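Local coordinates for oxidoreductase (Listeria innocua, PDB 3E18), which binds NAD and is probably an NAD-dependent oxidoreductase of the GFO/IDH/MocA family, its substrate being unknown, at residues V9-G14 with D67-A72. Residues are numbered along the deposited sequence; the frame is centred on the assembly and turned at random.
Sequences VIVGYG and DAVLIA. With NAD (nicotinamide-adenine-dinucleotide), chain E.
Ile10 and Leu70 lie side by side on one face of the neighbouring parallel strands 9-11 and 68-71, while Val9, Val11, Val69 and Ile71 cover the other. On the first face CG1 of Ile10 turns beside its own backbone N (chi1 -58°), which carries CD1 across to CB of Leu70 at 3.8 Å and to its CD1. On the second, CG2 of Val11 comes obliquely against CB of Val69, 4.1 Å away, and CG1, anti to the backbone N (chi1 -175°), stands off the C2A corner of the NAD adenine, out of the ring plane and 4.0 Å from C2A. Between the faces runs a ladder of four hydrogen bonds: Val9 N to Ala68 O, Leu70 N to Val9 O, Val11 N to Leu70 O and Ala72 N to Val11 O, the last at 2.8 Å and 169° at the hydrogen. NAD lies across the C-terminal ends of both strands. At Gly12 a CB would run into Ala72 O and the preceding carbonyl O; its CA comes to 3.5 Å from the ribose O4B of NAD. Gly12 and Gly14 look like the first two glycines of a Rossmann GxGxxG motif. A water takes the N-H of Gly14 within hydrogen-bonding distance of Ala72 O (2.7 Å) and phosphate O2N of NAD. Helix 15-25 covers Ile10 and Leu70 through His20; helix 57-62 meets Val9, Val11 and Val69, helix 78-87 Val69 and Ile71. Strands 30-36 and 91-95 flank the pair within the five-stranded parallel sheet.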
loop_
_atom_site.group_PDB
_atom_site.type_symbol
_atom_site.label_atom_id
_atom_site.label_comp_id
_atom_site.label_asym_id
_atom_site.label_seq_id
_atom_site.Cartn_x
_atom_site.Cartn_y
_atom_site.Cartn_z
ATOM N N VAL A 9 13.515 16.057 -37.342
ATOM C CA VAL A 9 12.179 16.597 -37.617
ATOM C C VAL A 9 11.191 16.149 -36.537
ATOM O O VAL A 9 11.154 14.971 -36.159
ATOM C CB VAL A 9 11.679 16.246 -39.048
ATOM C CG1 VAL A 9 10.190 16.575 -39.228
ATOM C CG2 VAL A 9 12.531 16.980 -40.102
ATOM N N ILE A 10 10.419 17.111 -36.031
ATOM C CA ILE A 10 9.362 16.865 -35.054
ATOM C C ILE A 10 8.100 16.412 -35.777
ATOM O O ILE A 10 7.568 17.132 -36.628
ATOM C CB ILE A 10 9.054 18.147 -34.206
ATOM C CG1 ILE A 10 10.304 18.645 -33.463
ATOM C CG2 ILE A 10 7.851 17.941 -33.262
ATOM C CD1 ILE A 10 10.916 17.676 -32.505
ATOM N N VAL A 11 7.639 15.204 -35.449
ATOM C CA VAL A 11 6.403 14.644 -36.011
ATOM C C VAL A 11 5.349 14.565 -34.907
ATOM O O VAL A 11 5.423 13.721 -34.006
ATOM C CB VAL A 11 6.627 13.234 -36.611
ATOM C CG1 VAL A 11 5.363 12.732 -37.277
ATOM C CG2 VAL A 11 7.786 13.254 -37.601
ATOM N N GLY A 12 4.362 15.445 -34.987
ATOM C CA GLY A 12 3.379 15.579 -33.931
ATOM C C GLY A 12 3.688 16.856 -33.178
ATOM O O GLY A 12 4.463 16.851 -32.224
ATOM N N TYR A 13 3.088 17.958 -33.611
ATOM C CA TYR A 13 3.347 19.239 -32.978
ATOM C C TYR A 13 2.269 19.580 -31.941
ATOM O O TYR A 13 1.560 20.589 -32.042
ATOM C CB TYR A 13 3.499 20.333 -34.037
ATOM C CG TYR A 13 4.109 21.606 -33.508
ATOM C CD1 TYR A 13 5.454 21.666 -33.167
ATOM C CD2 TYR A 13 3.332 22.761 -33.358
ATOM C CE1 TYR A 13 6.016 22.840 -32.677
ATOM C CE2 TYR A 13 3.878 23.928 -32.859
ATOM C CZ TYR A 13 5.216 23.968 -32.532
ATOM O OH TYR A 13 5.749 25.137 -32.041
ATOM N N GLY A 14 2.146 18.728 -30.933
ATOM C CA GLY A 14 1.186 18.967 -29.865
ATOM C C GLY A 14 1.908 19.467 -28.636
ATOM O O GLY A 14 2.958 20.100 -28.750
ATOM N N ASP A 67 18.097 13.537 -40.725
ATOM C CA ASP A 67 18.810 12.391 -40.170
ATOM C C ASP A 67 17.952 11.568 -39.218
ATOM O O ASP A 67 18.163 10.374 -39.071
ATOM C CB ASP A 67 20.054 12.869 -39.436
ATOM C CG ASP A 67 20.963 13.683 -40.327
ATOM O OD1 ASP A 67 21.285 13.199 -41.430
ATOM O OD2 ASP A 67 21.333 14.810 -39.935
ATOM N N ALA A 68 17.003 12.226 -38.557
ATOM C CA ALA A 68 16.238 11.590 -37.478
ATOM C C ALA A 68 14.863 12.211 -37.341
ATOM O O ALA A 68 14.649 13.363 -37.735
ATOM C CB ALA A 68 17.010 11.678 -36.159
ATOM N N VAL A 69 13.913 11.428 -36.829
ATOM C CA VAL A 69 12.599 11.970 -36.498
ATOM C C VAL A 69 12.270 11.770 -35.025
ATOM O O VAL A 69 12.679 10.788 -34.395
ATOM C CB VAL A 69 11.438 11.422 -37.400
ATOM C CG1 VAL A 69 11.732 11.652 -38.887
ATOM C CG2 VAL A 69 11.156 9.957 -37.115
ATOM N N LEU A 70 11.556 12.743 -34.479
ATOM C CA LEU A 70 10.984 12.636 -33.148
ATOM C C LEU A 70 9.490 12.369 -33.316
ATOM O O LEU A 70 8.787 13.173 -33.927
ATOM C CB LEU A 70 11.236 13.934 -32.358
ATOM C CG LEU A 70 10.759 14.126 -30.900
ATOM C CD1 LEU A 70 9.355 14.673 -30.860
ATOM C CD2 LEU A 70 10.811 12.836 -30.088
ATOM N N ILE A 71 9.006 11.259 -32.759
ATOM C CA ILE A 71 7.571 10.928 -32.819
ATOM C C ILE A 71 6.843 11.298 -31.535
ATOM O O ILE A 71 7.031 10.679 -30.494
ATOM C CB ILE A 71 7.330 9.450 -33.211
ATOM C CG1 ILE A 71 7.882 9.219 -34.619
ATOM C CG2 ILE A 71 5.828 9.076 -33.202
ATOM C CD1 ILE A 71 8.274 7.817 -34.863
ATOM N N ALA A 72 6.017 12.334 -31.621
ATOM C CA ALA A 72 5.244 12.775 -30.468
ATOM C C ALA A 72 3.753 12.861 -30.813
ATOM O O ALA A 72 3.074 13.863 -30.538
ATOM C CB ALA A 72 5.774 14.108 -29.960
HETATM P PA NAD E . -1.228 16.069 -28.180
HETATM O O1A NAD E . -1.076 17.326 -27.413
HETATM O O2A NAD E . -2.628 15.679 -28.428
HETATM O O5B NAD E . -0.417 16.169 -29.562
HETATM C C5B NAD E . -0.319 15.114 -30.492
HETATM C C4B NAD E . -0.122 15.744 -31.867
HETATM O O4B NAD E . 0.115 14.752 -32.848
HETATM C C3B NAD E . -1.365 16.515 -32.300
HETATM O O3B NAD E . -0.990 17.824 -32.661
HETATM C C2B NAD E . -1.875 15.743 -33.499
HETATM O O2B NAD E . -2.476 16.572 -34.468
HETATM C C1B NAD E . -0.615 15.073 -34.014
HETATM N N9A NAD E . -0.874 13.850 -34.790
HETATM C C8A NAD E . -1.848 12.905 -34.573
HETATM N N7A NAD E . -1.724 11.937 -35.511
HETATM C C5A NAD E . -0.689 12.258 -36.322
HETATM C C6A NAD E . -0.140 11.633 -37.437
HETATM N N6A NAD E . -0.541 10.405 -37.761
HETATM N N1A NAD E . 0.942 12.216 -38.079
HETATM C C2A NAD E . 1.472 13.408 -37.628
HETATM N N3A NAD E . 0.919 14.023 -36.523
HETATM C C4A NAD E . -0.144 13.459 -35.882
HETATM O O3 NAD E . -0.464 14.878 -27.389
HETATM P PN NAD E . 0.747 15.088 -26.374
HETATM O O1N NAD E . 0.218 15.280 -24.997
HETATM O O2N NAD E . 1.744 16.030 -26.932
HETATM O O5D NAD E . 1.413 13.594 -26.372
HETATM C C5D NAD E . 1.937 12.986 -27.533
HETATM C C4D NAD E . 2.888 11.836 -27.132
HETATM O O4D NAD E . 3.831 12.300 -26.183
HETATM C C3D NAD E . 2.175 10.673 -26.464
HETATM O O3D NAD E . 2.837 9.462 -26.803
HETATM C C2D NAD E . 2.361 10.902 -24.979
HETATM O O2D NAD E . 2.406 9.670 -24.296
HETATM C C1D NAD E . 3.715 11.597 -24.947
HETATM N N1N NAD E . 3.956 12.490 -23.782
HETATM C C2N NAD E . 5.073 12.236 -23.037
HETATM C C3N NAD E . 5.407 13.007 -21.929
HETATM C C7N NAD E . 6.755 12.820 -21.304
HETATM O O7N NAD E . 7.027 13.435 -20.073
HETATM N N7N NAD E . 7.687 12.088 -21.922
HETATM C C4N NAD E . 4.594 14.097 -21.585
HETATM C C5N NAD E . 3.460 14.368 -22.356
HETATM C C6N NAD E . 3.156 13.562 -23.459
HETATM O O HOH W 1 3.017 16.373 -29.420
#